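Local coordinates for protein extracellular ligand-binding receptor (Rhodopseudomonas palustris, PDB 3SG0) that probably captures small aromatic acids such as benzoylformate outside the cell membrane and presents them for uptake, as leucine-binding protein relatives do, at residues L54-G59 with V63-L68. Residues are numbered along the deposited sequence; the frame is centred on the assembly and turned at random. Where two conformers were deposited one is given.
Sequences LPKEIG and VTYFAL
The phenol hydroxyl of Tyr65 gives its proton to the carbonyl oxygen of Pro55, with Tyr65 OH and Pro55 O 2.6 Å apart. The acceptor lies near the plane of the ring, at its edge, and the donor is tilted only 16° from the carbonyl plane. Proline suits this place, since its closed ring stiffens the chain that presents the carbonyl, and Pro55 CD also packs 3.6 Å from Tyr65 OH. One face of the tyrosine is covered by Leu54, whose CD1 makes a CH-pi contact 4.0 Å from the ring centroid. In one of two modelled conformers, Lys56 bends back beside CE2 and CD2 of the ring. The two segments belong to a tight beta hairpin at one margin of a mixed sheet in this periplasmic binding protein: 57-58 is an edge strand, antiparallel to 61-69, which in turn runs parallel to 28-34. Within the hairpin Val63 N donates to Lys56 O (2.9 Å), reaching it from above the carbonyl plane. Replacing Tyr65 by alanine removes hydroxyl and ring together, which would probably leave the Pro55 carbonyl without this donor and open a gap beside Leu54. Val63 and Ile58 point toward each other's segment and are buried, Val63 CG2 lying 3.8 Å from Ile58 CG1; branched apolar chains suit positions covered by Ile30 of strand 28-34, on Val63, and Ile322 of helix 306-328, on Ile58.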
loop_
_atom_site.group_PDB
_atom_site.type_symbol
_atom_site.label_atom_id
_atom_site.label_comp_id
_atom_site.label_asym_id
_atom_site.label_seq_id
_atom_site.Cartn_x
_atom_site.Cartn_y
_atom_site.Cartn_z
ATOM N N LEU A 54 -16.570 7.638 -3.605
ATOM C CA LEU A 54 -16.922 7.038 -2.321
ATOM C C LEU A 54 -18.383 7.295 -1.970
ATOM O O LEU A 54 -18.958 8.284 -2.406
ATOM C CB LEU A 54 -16.005 7.569 -1.221
ATOM C CG LEU A 54 -14.520 7.261 -1.406
ATOM C CD1 LEU A 54 -13.717 7.929 -0.308
ATOM C CD2 LEU A 54 -14.268 5.764 -1.434
ATOM N N PRO A 55 -18.989 6.397 -1.175
ATOM C CA PRO A 55 -20.423 6.516 -0.884
ATOM C C PRO A 55 -20.766 7.785 -0.105
ATOM O O PRO A 55 -20.080 8.117 0.861
ATOM C CB PRO A 55 -20.719 5.263 -0.049
ATOM C CG PRO A 55 -19.400 4.806 0.468
ATOM C CD PRO A 55 -18.395 5.191 -0.576
ATOM N N LYS A 56 -21.821 8.477 -0.516
ATOM C CA LYS A 56 -22.202 9.732 0.121
ATOM C C LYS A 56 -23.254 9.537 1.208
ATOM O O LYS A 56 -23.614 10.479 1.908
ATOM C CB LYS A 56 -22.673 10.743 -0.925
ATOM C CG LYS A 56 -21.543 11.558 -1.542
ATOM C CD LYS A 56 -20.330 10.693 -1.851
ATOM C CE LYS A 56 -19.128 11.537 -2.244
ATOM N NZ LYS A 56 -17.885 10.742 -2.523
ATOM N N GLU A 57 -23.728 8.306 1.349
ATOM C CA GLU A 57 -24.651 7.959 2.419
ATOM C C GLU A 57 -24.351 6.543 2.885
ATOM O O GLU A 57 -24.164 5.643 2.070
ATOM C CB GLU A 57 -26.098 8.058 1.943
ATOM C CG GLU A 57 -27.118 7.737 3.023
ATOM C CD GLU A 57 -28.548 7.906 2.548
ATOM O OE1 GLU A 57 -28.865 8.976 1.986
ATOM O OE2 GLU A 57 -29.352 6.969 2.735
ATOM N N ILE A 58 -24.298 6.351 4.198
ATOM C CA ILE A 58 -24.062 5.031 4.774
ATOM C C ILE A 58 -24.932 4.887 6.010
ATOM O O ILE A 58 -24.961 5.779 6.851
ATOM C CB ILE A 58 -22.587 4.825 5.187
ATOM C CG1 ILE A 58 -21.645 5.010 3.990
ATOM C CG2 ILE A 58 -22.410 3.441 5.804
ATOM C CD1 ILE A 58 -20.166 5.034 4.373
ATOM N N GLY A 59 -25.639 3.767 6.118
ATOM C CA GLY A 59 -26.477 3.509 7.280
ATOM C C GLY A 59 -27.571 4.544 7.470
ATOM O O GLY A 59 -28.053 4.751 8.584
ATOM N N VAL A 63 -22.551 11.222 4.523
ATOM C CA VAL A 63 -21.122 11.122 4.778
ATOM C C VAL A 63 -20.432 12.232 4.002
ATOM O O VAL A 63 -20.684 12.408 2.806
ATOM C CB VAL A 63 -20.565 9.769 4.309
ATOM C CG1 VAL A 63 -19.071 9.662 4.619
ATOM C CG2 VAL A 63 -21.325 8.623 4.957
ATOM N N THR A 64 -19.583 12.994 4.685
ATOM C CA THR A 64 -18.807 14.056 4.067
ATOM C C THR A 64 -17.325 13.706 4.182
ATOM O O THR A 64 -16.859 13.311 5.256
ATOM C CB THR A 64 -19.055 15.383 4.783
ATOM O OG1 THR A 64 -20.450 15.712 4.705
ATOM C CG2 THR A 64 -18.231 16.499 4.150
ATOM N N TYR A 65 -16.590 13.867 3.084
ATOM C CA TYR A 65 -15.164 13.573 3.033
ATOM C C TYR A 65 -14.374 14.867 2.998
ATOM O O TYR A 65 -14.742 15.811 2.290
ATOM C CB TYR A 65 -14.847 12.748 1.787
ATOM C CG TYR A 65 -15.593 11.438 1.770
ATOM C CD1 TYR A 65 -15.084 10.327 2.427
ATOM C CD2 TYR A 65 -16.822 11.312 1.130
ATOM C CE1 TYR A 65 -15.761 9.130 2.441
ATOM C CE2 TYR A 65 -17.510 10.108 1.140
ATOM C CZ TYR A 65 -16.970 9.022 1.797
ATOM O OH TYR A 65 -17.633 7.815 1.825
ATOM N N PHE A 66 -13.285 14.902 3.757
ATOM C CA PHE A 66 -12.384 16.043 3.806
ATOM C C PHE A 66 -11.005 15.553 3.443
ATOM O O PHE A 66 -10.338 14.931 4.272
ATOM C CB PHE A 66 -12.353 16.612 5.220
ATOM C CG PHE A 66 -13.691 17.075 5.710
ATOM C CD1 PHE A 66 -14.068 18.402 5.574
ATOM C CD2 PHE A 66 -14.580 16.190 6.301
ATOM C CE1 PHE A 66 -15.305 18.842 6.022
ATOM C CE2 PHE A 66 -15.820 16.622 6.751
ATOM C CZ PHE A 66 -16.180 17.951 6.609
ATOM N N ALA A 67 -10.577 15.814 2.211
ATOM C CA ALA A 67 -9.334 15.277 1.676
ATOM C C ALA A 67 -8.270 16.362 1.565
ATOM O O ALA A 67 -8.543 17.457 1.064
ATOM C CB ALA A 67 -9.587 14.650 0.311
ATOM N N LEU A 68 -7.065 16.057 2.026
ATOM C CA LEU A 68 -5.954 17.001 2.049
ATOM C C LEU A 68 -4.700 16.352 1.500
ATOM O O LEU A 68 -4.420 15.187 1.777
ATOM C CB LEU A 68 -5.681 17.480 3.478
ATOM C CG LEU A 68 -6.797 18.265 4.167
ATOM C CD1 LEU A 68 -6.503 18.461 5.650
ATOM C CD2 LEU A 68 -7.005 19.606 3.477
#